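Local coordinates for DNA-3-methyladenine glycosidase II, putative (Deinococcus radiodurans, PDB 2YG9), which belongs to the HhH-GPD superfamily of base excision DNA repair proteins and is built almost entirely of helices and loops, at residues R117-I131 and I145-W157. Numbering follows the deposited sequence. Where two conformers were deposited one is given.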
ATOM      1  N   ARG A 117     -15.865   0.447 -11.839  1.00  5.93           N
ATOM      2  CA  ARG A 117     -16.588  -0.525 -11.047  0.60  6.00           C
ATOM      3  C   ARG A 117     -16.040  -0.615  -9.637  1.00  5.65           C
ATOM      4  O   ARG A 117     -16.796  -0.669  -8.649  1.00  5.55           O
ATOM      5  CB  ARG A 117     -16.500  -1.903 -11.711  0.60  5.99           C
ATOM      6  CG  ARG A 117     -17.025  -3.055 -10.868  0.60  6.58           C
ATOM      7  CD  ARG A 117     -17.037  -4.391 -11.655  0.60  8.25           C
ATOM      8  NE  ARG A 117     -17.992  -4.356 -12.770  0.60  9.28           N
ATOM      9  CZ  ARG A 117     -19.320  -4.418 -12.662  0.60 13.58           C
ATOM     10  NH1 ARG A 117     -19.900  -4.495 -11.460  0.60 15.31           N
ATOM     11  NH2 ARG A 117     -20.087  -4.397 -13.768  0.60 10.63           N
ATOM     12  N   THR A 118     -14.730  -0.671  -9.553  1.00  4.96           N
ATOM     13  CA  THR A 118     -14.026  -0.681  -8.254  1.00  5.81           C
ATOM     14  C   THR A 118     -14.333   0.560  -7.442  1.00  5.10           C
ATOM     15  O   THR A 118     -14.736   0.482  -6.293  1.00  5.35           O
ATOM     16  CB  THR A 118     -12.494  -0.778  -8.485  1.00  4.87           C
ATOM     17  OG1 THR A 118     -12.197  -2.017  -9.133  1.00  5.48           O
ATOM     18  CG2 THR A 118     -11.738  -0.667  -7.176  1.00  4.40           C
ATOM     19  N   VAL A 119     -14.160   1.727  -8.052  1.00  6.78           N
ATOM     20  CA  VAL A 119     -14.529   3.007  -7.419  1.00  7.16           C
ATOM     21  C   VAL A 119     -16.008   3.101  -7.015  1.00  7.31           C
ATOM     22  O   VAL A 119     -16.319   3.527  -5.888  1.00  7.23           O
ATOM     23  CB  VAL A 119     -14.127   4.247  -8.285  1.00  8.24           C
ATOM     24  CG1 VAL A 119     -14.584   5.519  -7.600  1.00  8.98           C
ATOM     25  CG2 VAL A 119     -12.597   4.306  -8.512  1.00  9.87           C
ATOM     26  N   GLN A 120     -16.930   2.694  -7.892  1.00  7.22           N
ATOM     27  CA  GLN A 120     -18.317   2.617  -7.494  1.00  7.19           C
ATOM     28  C   GLN A 120     -18.550   1.676  -6.339  1.00  7.17           C
ATOM     29  O   GLN A 120     -19.347   1.953  -5.450  1.00  6.26           O
ATOM     30  CB  GLN A 120     -19.206   2.261  -8.660  1.00  7.59           C
ATOM     31  CG  GLN A 120     -19.190   3.378  -9.736  1.00  8.79           C
ATOM     32  CD  GLN A 120     -19.928   2.999 -10.983  1.00  9.15           C
ATOM     33  OE1 GLN A 120     -19.965   1.826 -11.369  1.00 12.76           O
ATOM     34  NE2 GLN A 120     -20.610   3.981 -11.575  1.00  9.46           N
ATOM     35  N   ALA A 121     -17.843   0.544  -6.370  1.00  6.74           N
ATOM     36  CA  ALA A 121     -18.007  -0.486  -5.368  1.00  6.66           C
ATOM     37  C   ALA A 121     -17.537   0.013  -4.014  1.00  5.50           C
ATOM     38  O   ALA A 121     -18.198  -0.234  -2.989  1.00  5.74           O
ATOM     39  CB  ALA A 121     -17.274  -1.756  -5.796  1.00  5.73           C
ATOM     40  N   ALA A 122     -16.400   0.707  -4.011  1.00  6.31           N
ATOM     41  CA  ALA A 122     -15.795   1.287  -2.779  1.00  6.09           C
ATOM     42  C   ALA A 122     -16.685   2.390  -2.212  1.00  5.69           C
ATOM     43  O   ALA A 122     -16.908   2.432  -1.002  1.00  5.13           O
ATOM     44  CB  ALA A 122     -14.388   1.827  -3.072  1.00  5.78           C
ATOM     45  N   ALA A 123     -17.215   3.278  -3.071  1.00  6.76           N
ATOM     46  CA  ALA A 123     -18.153   4.324  -2.583  1.00  6.90           C
ATOM     47  C   ALA A 123     -19.396   3.675  -1.937  1.00  6.70           C
ATOM     48  O   ALA A 123     -19.833   4.096  -0.898  1.00  8.35           O
ATOM     49  CB  ALA A 123     -18.562   5.281  -3.703  1.00  6.41           C
ATOM     50  N   ALA A 124     -19.945   2.649  -2.584  1.00  7.19           N
ATOM     51  CA  ALA A 124     -21.144   1.945  -2.139  1.00  7.27           C
ATOM     52  C   ALA A 124     -20.891   1.262  -0.831  1.00  7.31           C
ATOM     53  O   ALA A 124     -21.727   1.300   0.046  1.00  8.91           O
ATOM     54  CB  ALA A 124     -21.624   0.922  -3.229  1.00  7.52           C
ATOM     55  N   ALA A 125     -19.685   0.744  -0.648  1.00  7.44           N
ATOM     56  CA  ALA A 125     -19.315   0.052   0.579  1.00  8.36           C
ATOM     57  C   ALA A 125     -19.207   1.044   1.749  1.00  8.95           C
ATOM     58  O   ALA A 125     -19.583   0.722   2.881  1.00 10.04           O
ATOM     59  CB  ALA A 125     -18.004  -0.755   0.356  1.00  8.34           C
ATOM     60  N   ALA A 126     -18.750   2.251   1.452  1.00  8.87           N
ATOM     61  CA  ALA A 126     -18.642   3.327   2.438  1.00 10.32           C
ATOM     62  C   ALA A 126     -20.037   3.818   2.875  1.00 10.65           C
ATOM     63  O   ALA A 126     -20.290   3.970   4.071  1.00 11.66           O
ATOM     64  CB  ALA A 126     -17.785   4.473   1.879  1.00  9.06           C
ATOM     65  N   VAL A 127     -20.949   4.036   1.932  1.00 11.38           N
ATOM     66  CA  VAL A 127     -22.250   4.620   2.274  1.00 12.97           C
ATOM     67  C   VAL A 127     -23.157   3.586   2.944  1.00 13.92           C
ATOM     68  O   VAL A 127     -24.007   3.951   3.756  1.00 15.74           O
ATOM     69  CB  VAL A 127     -22.924   5.296   1.073  1.00 12.12           C
ATOM     70  CG1 VAL A 127     -21.943   6.342   0.482  1.00 10.15           C
ATOM     71  CG2 VAL A 127     -23.391   4.300   0.053  1.00 13.75           C
ATOM     72  N   SER A 128     -22.932   2.310   2.629  1.00 14.77           N
ATOM     73  CA  SER A 128     -23.706   1.217   3.200  1.00 15.16           C
ATOM     74  C   SER A 128     -23.162   0.760   4.543  1.00 16.05           C
ATOM     75  O   SER A 128     -23.798  -0.027   5.214  1.00 18.25           O
ATOM     76  CB  SER A 128     -23.832   0.067   2.180  1.00 15.97           C
ATOM     77  OG  SER A 128     -22.635  -0.688   1.991  1.00 16.63           O
ATOM     78  N   GLY A 129     -22.000   1.265   4.953  1.00 16.41           N
ATOM     79  CA  GLY A 129     -21.376   0.872   6.202  1.00 16.71           C
ATOM     80  C   GLY A 129     -20.585  -0.433   6.170  1.00 17.04           C
ATOM     81  O   GLY A 129     -20.087  -0.877   7.224  1.00 16.93           O
ATOM     82  N   GLN A 130     -20.437  -1.022   4.985  1.00 17.14           N
ATOM     83  CA  GLN A 130     -19.699  -2.282   4.808  1.00 17.69           C
ATOM     84  C   GLN A 130     -18.222  -2.095   5.088  1.00 17.24           C
ATOM     85  O   GLN A 130     -17.576  -3.008   5.580  1.00 17.65           O
ATOM     86  CB  GLN A 130     -19.863  -2.863   3.414  1.00 17.64           C
ATOM     87  CG  GLN A 130     -21.228  -3.541   3.145  1.00 21.52           C
ATOM     88  CD  GLN A 130     -21.347  -5.017   3.635  0.50 19.26           C
ATOM     89  OE1 GLN A 130     -20.677  -5.422   4.588  0.50 17.59           O
ATOM     90  NE2 GLN A 130     -22.226  -5.809   2.971  0.50 15.60           N
ATOM     91  N   ILE A 131     -17.705  -0.917   4.767  1.00 17.08           N
ATOM     92  CA  ILE A 131     -16.344  -0.536   5.116  1.00 17.31           C
ATOM     93  C   ILE A 131     -16.434   0.836   5.760  1.00 17.63           C
ATOM     94  O   ILE A 131     -16.926   1.769   5.145  1.00 16.85           O
ATOM     95  CB  ILE A 131     -15.389  -0.470   3.878  1.00 17.22           C
ATOM     96  CG1 ILE A 131     -15.334  -1.824   3.144  1.00 17.87           C
ATOM     97  CG2 ILE A 131     -13.983  -0.057   4.332  1.00 16.81           C
ATOM     98  CD1 ILE A 131     -14.694  -1.792   1.698  1.00 16.76           C
ATOM     99  N   ILE A 145      -7.966  -5.978   5.379  1.00  8.53           N
ATOM    100  CA  ILE A 145      -7.651  -6.707   4.153  1.00  7.93           C
ATOM    101  C   ILE A 145      -8.866  -7.450   3.629  1.00  7.50           C
ATOM    102  O   ILE A 145      -9.233  -7.279   2.463  1.00  9.07           O
ATOM    103  CB  ILE A 145      -6.399  -7.633   4.301  1.00  8.39           C
ATOM    104  CG1 ILE A 145      -5.151  -6.743   4.482  1.00  7.65           C
ATOM    105  CG2 ILE A 145      -6.257  -8.547   3.037  1.00  6.71           C
ATOM    106  CD1 ILE A 145      -3.895  -7.442   5.067  1.00  6.85           C
ATOM    107  N   ALA A 146      -9.507  -8.245   4.470  1.00  7.10           N
ATOM    108  CA  ALA A 146     -10.598  -9.094   4.022  1.00  7.60           C
ATOM    109  C   ALA A 146     -11.744  -8.244   3.452  1.00  8.17           C
ATOM    110  O   ALA A 146     -12.356  -8.610   2.443  1.00  9.20           O
ATOM    111  CB  ALA A 146     -11.102  -9.969   5.175  1.00  4.65           C
ATOM    112  N   GLU A 147     -12.030  -7.100   4.075  1.00  9.13           N
ATOM    113  CA  GLU A 147     -13.114  -6.264   3.571  1.00  9.33           C
ATOM    114  C   GLU A 147     -12.779  -5.586   2.257  1.00  9.27           C
ATOM    115  O   GLU A 147     -13.653  -5.422   1.402  1.00  9.21           O
ATOM    116  CB  GLU A 147     -13.543  -5.220   4.608  1.00 10.99           C
ATOM    117  CG  GLU A 147     -14.247  -5.800   5.820  1.00 15.13           C
ATOM    118  CD  GLU A 147     -15.355  -6.808   5.488  1.00 21.19           C
ATOM    119  OE1 GLU A 147     -16.357  -6.436   4.794  1.00 22.72           O
ATOM    120  OE2 GLU A 147     -15.210  -7.985   5.934  1.00 25.53           O
ATOM    121  N   LEU A 148     -11.532  -5.124   2.113  1.00  7.96           N
ATOM    122  CA  LEU A 148     -11.088  -4.540   0.840  1.00  7.68           C
ATOM    123  C   LEU A 148     -11.089  -5.554  -0.308  1.00  7.46           C
ATOM    124  O   LEU A 148     -11.544  -5.256  -1.428  1.00  8.58           O
ATOM    125  CB  LEU A 148      -9.705  -3.917   0.994  1.00  6.57           C
ATOM    126  CG  LEU A 148      -9.659  -2.644   1.837  1.00  8.10           C
ATOM    127  CD1 LEU A 148      -8.206  -2.309   2.072  1.00  8.38           C
ATOM    128  CD2 LEU A 148     -10.399  -1.502   1.165  1.00  5.97           C
ATOM    129  N   VAL A 149     -10.568  -6.751  -0.033  1.00  6.56           N
ATOM    130  CA  VAL A 149     -10.549  -7.869  -0.984  1.00  6.61           C
ATOM    131  C   VAL A 149     -11.918  -8.189  -1.580  1.00  5.82           C
ATOM    132  O   VAL A 149     -11.994  -8.589  -2.728  1.00  5.61           O
ATOM    133  CB  VAL A 149      -9.901  -9.162  -0.349  1.00  5.72           C
ATOM    134  CG1 VAL A 149     -10.228 -10.460  -1.153  1.00  6.36           C
ATOM    135  CG2 VAL A 149      -8.384  -8.943  -0.264  1.00  7.53           C
ATOM    136  N   GLN A 150     -12.978  -7.989  -0.813  1.00  6.49           N
ATOM    137  CA  GLN A 150     -14.347  -8.275  -1.319  1.00  8.09           C
ATOM    138  C   GLN A 150     -14.781  -7.332  -2.419  1.00  6.96           C
ATOM    139  O   GLN A 150     -15.731  -7.622  -3.139  1.00  7.70           O
ATOM    140  CB  GLN A 150     -15.389  -8.251  -0.195  1.00  8.58           C
ATOM    141  CG  GLN A 150     -15.334  -9.472   0.644  1.00 12.58           C
ATOM    142  CD  GLN A 150     -15.377 -10.789  -0.168  1.00 16.97           C
ATOM    143  OE1 GLN A 150     -16.398 -11.097  -0.825  1.00 18.82           O
ATOM    144  NE2 GLN A 150     -14.253 -11.553  -0.144  1.00 14.12           N
ATOM    145  N   LEU A 151     -14.084  -6.215  -2.578  1.00  7.43           N
ATOM    146  CA  LEU A 151     -14.420  -5.265  -3.636  1.00  8.14           C
ATOM    147  C   LEU A 151     -13.846  -5.779  -4.948  1.00  8.32           C
ATOM    148  O   LEU A 151     -12.713  -6.314  -4.953  1.00  9.60           O
ATOM    149  CB  LEU A 151     -13.868  -3.868  -3.324  1.00  7.66           C
ATOM    150  CG  LEU A 151     -14.398  -3.231  -2.025  1.00 10.08           C
ATOM    151  CD1 LEU A 151     -13.614  -1.942  -1.703  1.00 10.22           C
ATOM    152  CD2 LEU A 151     -15.898  -2.990  -2.138  1.00  6.94           C
ATOM    153  N   PRO A 152     -14.595  -5.610  -6.063  1.00  7.63           N
ATOM    154  CA  PRO A 152     -14.090  -6.078  -7.359  1.00  8.08           C
ATOM    155  C   PRO A 152     -12.853  -5.270  -7.749  1.00  8.64           C
ATOM    156  O   PRO A 152     -12.842  -4.061  -7.536  1.00  8.49           O
ATOM    157  CB  PRO A 152     -15.229  -5.767  -8.320  1.00  8.19           C
ATOM    158  CG  PRO A 152     -16.005  -4.650  -7.669  1.00  7.07           C
ATOM    159  CD  PRO A 152     -15.894  -4.923  -6.189  1.00  7.98           C
ATOM    160  N   GLY A 153     -11.824  -5.928  -8.273  1.00  9.24           N
ATOM    161  CA  GLY A 153     -10.596  -5.238  -8.719  1.00  9.06           C
ATOM    162  C   GLY A 153      -9.567  -4.997  -7.626  1.00  9.64           C
ATOM    163  O   GLY A 153      -8.451  -4.523  -7.905  1.00 10.36           O
ATOM    164  N   ILE A 154      -9.926  -5.285  -6.381  1.00  8.68           N
ATOM    165  CA  ILE A 154      -9.009  -5.076  -5.277  1.00  8.77           C
ATOM    166  C   ILE A 154      -8.737  -6.458  -4.702  1.00  9.39           C
ATOM    167  O   ILE A 154      -9.658  -7.092  -4.201  1.00  8.59           O
ATOM    168  CB  ILE A 154      -9.589  -4.122  -4.199  1.00  9.90           C
ATOM    169  CG1 ILE A 154      -9.806  -2.705  -4.809  1.00  9.45           C
ATOM    170  CG2 ILE A 154      -8.673  -4.139  -2.953  1.00  8.77           C
ATOM    171  CD1 ILE A 154     -10.312  -1.635  -3.867  1.00  8.07           C
ATOM    172  N   GLY A 155      -7.491  -6.937  -4.874  1.00  8.73           N
ATOM    173  CA  GLY A 155      -7.045  -8.195  -4.308  1.00  7.81           C
ATOM    174  C   GLY A 155      -6.272  -7.939  -3.029  1.00  8.40           C
ATOM    175  O   GLY A 155      -6.200  -6.793  -2.526  1.00  7.92           O
ATOM    176  N   ARG A 156      -5.682  -9.007  -2.505  1.00  7.91           N
ATOM    177  CA  ARG A 156      -4.858  -8.918  -1.312  1.00  8.10           C
ATOM    178  C   ARG A 156      -3.682  -7.922  -1.496  1.00  8.06           C
ATOM    179  O   ARG A 156      -3.364  -7.164  -0.598  1.00  7.12           O
ATOM    180  CB  ARG A 156      -4.315 -10.291  -0.987  1.00  8.23           C
ATOM    181  CG  ARG A 156      -3.363 -10.337   0.164  1.00  8.14           C
ATOM    182  CD  ARG A 156      -3.413 -11.680   0.831  1.00 11.42           C
ATOM    183  NE  ARG A 156      -2.971 -11.455   2.169  1.00 18.13           N
ATOM    184  CZ  ARG A 156      -3.680 -11.585   3.269  1.00 16.29           C
ATOM    185  NH1 ARG A 156      -4.905 -12.128   3.330  1.00 16.15           N
ATOM    186  NH2 ARG A 156      -3.062 -11.242   4.358  1.00 20.54           N
ATOM    187  N   TRP A 157      -3.034  -7.962  -2.657  1.00  8.10           N
ATOM    188  CA  TRP A 157      -1.851  -7.110  -2.895  1.00  7.77           C
ATOM    189  C   TRP A 157      -2.191  -5.617  -2.793  1.00  6.33           C
ATOM    190  O   TRP A 157      -1.535  -4.844  -2.110  1.00  5.30           O
ATOM    191  CB  TRP A 157      -1.242  -7.448  -4.261  1.00  8.38           C
ATOM    192  CG  TRP A 157      -0.041  -6.606  -4.552  1.00  9.11           C
ATOM    193  CD1 TRP A 157       1.238  -6.830  -4.116  1.00  9.50           C
ATOM    194  CD2 TRP A 157      -0.009  -5.394  -5.289  1.00  9.69           C
ATOM    195  NE1 TRP A 157       2.058  -5.831  -4.537  1.00  8.90           N
ATOM    196  CE2 TRP A 157       1.332  -4.935  -5.275  1.00  8.46           C
ATOM    197  CE3 TRP A 157      -0.976  -4.654  -5.995  1.00 10.34           C
ATOM    198  CZ2 TRP A 157       1.738  -3.768  -5.936  1.00  9.90           C
ATOM    199  CZ3 TRP A 157      -0.572  -3.479  -6.648  1.00 10.84           C
ATOM    200  CH2 TRP A 157       0.774  -3.036  -6.592  1.00 10.29           C
TER
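Leu151 turns its isobutyl group onto the alanine-lined flank of helix 113-127. Its CD2 lies 4.0 Å from Ala125 CB and also packs against the backbone carbonyl of Ala121, while CD1 touches Ala122 and meets Ile131 CD1 tip to tip at 3.6 Å. With Ile131 CG1 beside its own backbone N (chi1 -58°), that side chain slides past Glu147, running the opposite way, and its CD1 brushes Leu148 CD2. Pro152 packs its CD and CG against the same helix nearer its start: CD is 3.5 Å from Ala121 CB, a tight carbon pair, and in the conformer given the Arg117 chain crosses Pro152 at about a right angle. Leu151 to Ile154 form a type II beta turn with Gly153 at positive phi, and Gly155 then occupies the N-cap position of helix 156-166; this Leu-Pro-Gly-Ile-Gly loop between two helices is the hairpin of the helix-hairpin-helix motif that names the superfamily. Polar contact centres on Thr118, whose OG1 sits 2.7 Å from Pro152 O and also lies within hydrogen-bonding reach of Ala114 O in the preceding turn. The methyl CG2 of Thr118, anti to the backbone N, meets Ile154 CG1 at 3.7 Å. Helix 61-71 backs this corner, Val69 touching Thr118 and Leu65 touching Ile154.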